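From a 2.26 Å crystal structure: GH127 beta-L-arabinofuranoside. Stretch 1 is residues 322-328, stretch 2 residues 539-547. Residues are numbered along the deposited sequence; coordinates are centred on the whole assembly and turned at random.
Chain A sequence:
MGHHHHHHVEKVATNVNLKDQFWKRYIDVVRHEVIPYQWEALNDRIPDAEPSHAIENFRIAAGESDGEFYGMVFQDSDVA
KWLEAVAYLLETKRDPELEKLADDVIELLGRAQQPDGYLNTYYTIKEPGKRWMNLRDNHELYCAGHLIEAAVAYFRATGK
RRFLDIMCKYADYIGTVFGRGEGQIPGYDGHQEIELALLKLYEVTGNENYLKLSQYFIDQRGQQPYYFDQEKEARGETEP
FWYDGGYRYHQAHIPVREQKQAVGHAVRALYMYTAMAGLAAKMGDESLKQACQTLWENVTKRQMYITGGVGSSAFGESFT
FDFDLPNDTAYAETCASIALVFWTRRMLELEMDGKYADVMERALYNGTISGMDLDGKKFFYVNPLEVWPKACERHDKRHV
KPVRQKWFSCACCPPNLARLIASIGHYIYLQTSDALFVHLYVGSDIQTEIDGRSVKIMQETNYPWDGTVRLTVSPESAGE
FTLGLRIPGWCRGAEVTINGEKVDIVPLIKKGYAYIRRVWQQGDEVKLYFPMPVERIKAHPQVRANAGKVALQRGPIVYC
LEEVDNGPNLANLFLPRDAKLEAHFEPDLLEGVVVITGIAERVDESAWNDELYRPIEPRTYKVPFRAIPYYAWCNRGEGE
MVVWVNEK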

# COMPACT_ATOMS: atom_id res chain seq x y z
N ASP A 322 0.57 -14.76 -7.76
CA ASP A 322 1.96 -15.18 -7.88
C ASP A 322 2.99 -14.05 -7.87
O ASP A 322 2.90 -13.09 -8.62
N PHE A 323 3.99 -14.23 -7.01
CA PHE A 323 5.15 -13.41 -6.94
C PHE A 323 4.91 -11.98 -6.36
O PHE A 323 5.85 -11.19 -6.37
N ASP A 324 3.70 -11.67 -5.89
CA ASP A 324 3.36 -10.39 -5.25
C ASP A 324 3.61 -10.48 -3.76
O ASP A 324 2.77 -10.88 -2.97
N LEU A 325 4.82 -10.14 -3.39
CA LEU A 325 5.29 -10.34 -2.02
C LEU A 325 5.99 -9.11 -1.45
O LEU A 325 7.19 -9.12 -1.17
N PRO A 326 5.23 -8.03 -1.30
CA PRO A 326 5.77 -6.74 -0.83
C PRO A 326 6.13 -6.87 0.63
O PRO A 326 5.41 -7.51 1.39
N ASN A 327 7.24 -6.26 1.02
CA ASN A 327 7.77 -6.42 2.35
C ASN A 327 7.17 -5.48 3.41
O ASN A 327 7.10 -5.83 4.61
N ASP A 328 6.76 -4.31 2.97
CA ASP A 328 6.37 -3.21 3.86
C ASP A 328 4.90 -3.26 4.08
O ASP A 328 4.43 -2.86 5.16
N ALA A 539 15.69 -13.78 -4.37
CA ALA A 539 14.35 -14.17 -4.75
C ALA A 539 14.23 -14.27 -6.25
O ALA A 539 14.95 -13.60 -6.99
N HIS A 540 13.35 -15.14 -6.70
CA HIS A 540 13.11 -15.33 -8.12
C HIS A 540 12.90 -13.92 -8.73
O HIS A 540 12.28 -13.04 -8.08
N PRO A 541 13.38 -13.69 -9.96
CA PRO A 541 13.31 -12.34 -10.54
C PRO A 541 11.93 -11.82 -10.76
O PRO A 541 11.77 -10.66 -10.90
N GLN A 542 10.93 -12.67 -10.78
CA GLN A 542 9.53 -12.26 -10.88
C GLN A 542 9.00 -11.65 -9.59
O GLN A 542 7.98 -10.98 -9.63
N VAL A 543 9.70 -11.86 -8.47
CA VAL A 543 9.39 -11.16 -7.22
C VAL A 543 9.93 -9.75 -7.26
O VAL A 543 11.07 -9.41 -6.93
N ARG A 544 9.05 -8.89 -7.72
CA ARG A 544 9.37 -7.53 -8.01
C ARG A 544 9.85 -6.76 -6.79
O ARG A 544 10.78 -6.01 -6.91
N ALA A 545 9.27 -7.03 -5.63
CA ALA A 545 9.67 -6.35 -4.41
C ALA A 545 11.12 -6.56 -4.07
O ALA A 545 11.66 -5.76 -3.39
N ASN A 546 11.75 -7.62 -4.58
CA ASN A 546 13.11 -7.96 -4.17
C ASN A 546 14.17 -7.84 -5.23
O ASN A 546 15.31 -8.24 -5.03
N ALA A 547 13.79 -7.24 -6.35
CA ALA A 547 14.72 -6.89 -7.42
C ALA A 547 15.81 -6.04 -6.82
O ALA A 547 15.51 -5.12 -6.08

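Along residues 539-547 the contact with residues 322-328 opens at His540, whose side chain (chi1 t, chi2 -70°) points toward the partner and stacks face-to-face on Phe323, the ring centroids 4.9 Å apart and the planes inclined by 29°. His540 ND1 also accepts a hydrogen bond from Gln542 N (3.1 Å), within the type I turn that runs from His540 to Val543. Pro541, within that turn, points away. Gln542 (chi1 m, chi2 m) directs its CB over the face of the Phe323 ring, 3.5 Å from the centroid and only 14° off the normal, a CH-pi contact; Phe323 itself is m and points toward this turn. Val543 (t) leaves sideways, yet Val543 CG2 lies 3.9 Å from Phe323 CD1, and both methyls approach Leu325 (m, t), Val543 CG1 at 4.2 Å from Leu325 CB and Val543 CG2 at 4.3 Å from Leu325 CD1. Arg544 contributes little. Ala545 places CB 3.5 Å from Leu325 O and 3.9 Å from Pro326 CA, while its N donates to water 1 (3.0 Å), which also binds Phe323 O and Leu325 N. Asn546 (m) starts sideways, but its amide end comes nearer: OD1 accepts a 2.7 Å hydrogen bond from Asn327 ND2 (Asn327 chi1 m), and ND2 donates to water 2, which in turn donates to Leu325 O and Asn327 OD1.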

# COMPACT_ATOMS: atom_id res chain seq x y z
CB ASP A 322 2.14 -15.97 -9.16
CG ASP A 322 1.33 -17.29 -9.16
OD1 ASP A 322 0.60 -17.59 -8.17
OD2 ASP A 322 1.41 -18.00 -10.18
CB PHE A 323 5.83 -13.31 -8.30
CG PHE A 323 6.21 -14.63 -8.91
CD1 PHE A 323 7.16 -15.46 -8.32
CD2 PHE A 323 5.68 -15.00 -10.14
CE1 PHE A 323 7.56 -16.62 -8.94
CE2 PHE A 323 6.09 -16.18 -10.78
CZ PHE A 323 7.01 -17.00 -10.16
CB ASP A 324 1.89 -10.00 -5.54
CG ASP A 324 1.48 -8.67 -4.86
OD1 ASP A 324 2.29 -7.75 -4.84
OD2 ASP A 324 0.35 -8.55 -4.36
CB LEU A 325 6.27 -11.51 -2.03
CG LEU A 325 5.59 -12.84 -2.34
CD1 LEU A 325 6.63 -13.87 -2.67
CD2 LEU A 325 4.71 -13.33 -1.18
CB PRO A 326 4.63 -5.77 -1.04
CG PRO A 326 3.39 -6.64 -0.91
CD PRO A 326 3.81 -7.93 -1.60
CB ASN A 327 9.28 -6.29 2.29
CG ASN A 327 9.92 -7.43 1.48
OD1 ASN A 327 9.65 -8.58 1.76
ND2 ASN A 327 10.75 -7.11 0.48
CB ASP A 328 6.83 -1.83 3.31
CG ASP A 328 6.37 -1.58 1.86
OD1 ASP A 328 5.95 -2.51 1.15
OD2 ASP A 328 6.49 -0.42 1.41
CB ALA A 539 13.32 -13.23 -4.24
CB HIS A 540 11.83 -16.14 -8.26
CG HIS A 540 11.55 -16.60 -9.62
ND1 HIS A 540 11.18 -15.74 -10.62
CD2 HIS A 540 11.51 -17.84 -10.16
CE1 HIS A 540 10.94 -16.42 -11.73
NE2 HIS A 540 11.12 -17.70 -11.47
CB PRO A 541 14.05 -12.48 -11.86
CG PRO A 541 15.00 -13.58 -11.61
CD PRO A 541 14.29 -14.55 -10.71
CB GLN A 542 8.64 -13.43 -11.23
CG GLN A 542 8.88 -14.02 -12.59
CD GLN A 542 8.12 -13.29 -13.63
OE1 GLN A 542 6.91 -13.12 -13.50
NE2 GLN A 542 8.80 -12.81 -14.62
CB VAL A 543 9.92 -11.87 -6.00
CG1 VAL A 543 9.42 -11.13 -4.75
CG2 VAL A 543 9.42 -13.30 -5.93
CB ARG A 544 8.16 -6.87 -8.69
CG ARG A 544 8.13 -7.57 -10.06
CD ARG A 544 7.03 -7.48 -11.08
NE ARG A 544 7.27 -8.61 -11.98
CZ ARG A 544 6.70 -8.81 -13.16
NH1 ARG A 544 5.92 -7.94 -13.72
NH2 ARG A 544 7.02 -9.90 -13.82
CB ALA A 545 8.80 -6.82 -3.26
CB ASN A 546 13.11 -9.32 -3.50
CG ASN A 546 12.21 -9.34 -2.27
OD1 ASN A 546 12.13 -8.33 -1.52
ND2 ASN A 546 11.52 -10.45 -2.04
CB ALA A 547 13.99 -6.08 -8.48
O HOH W 1 6.82 -8.78 -5.41
O HOH W 2 9.34 -10.31 -0.16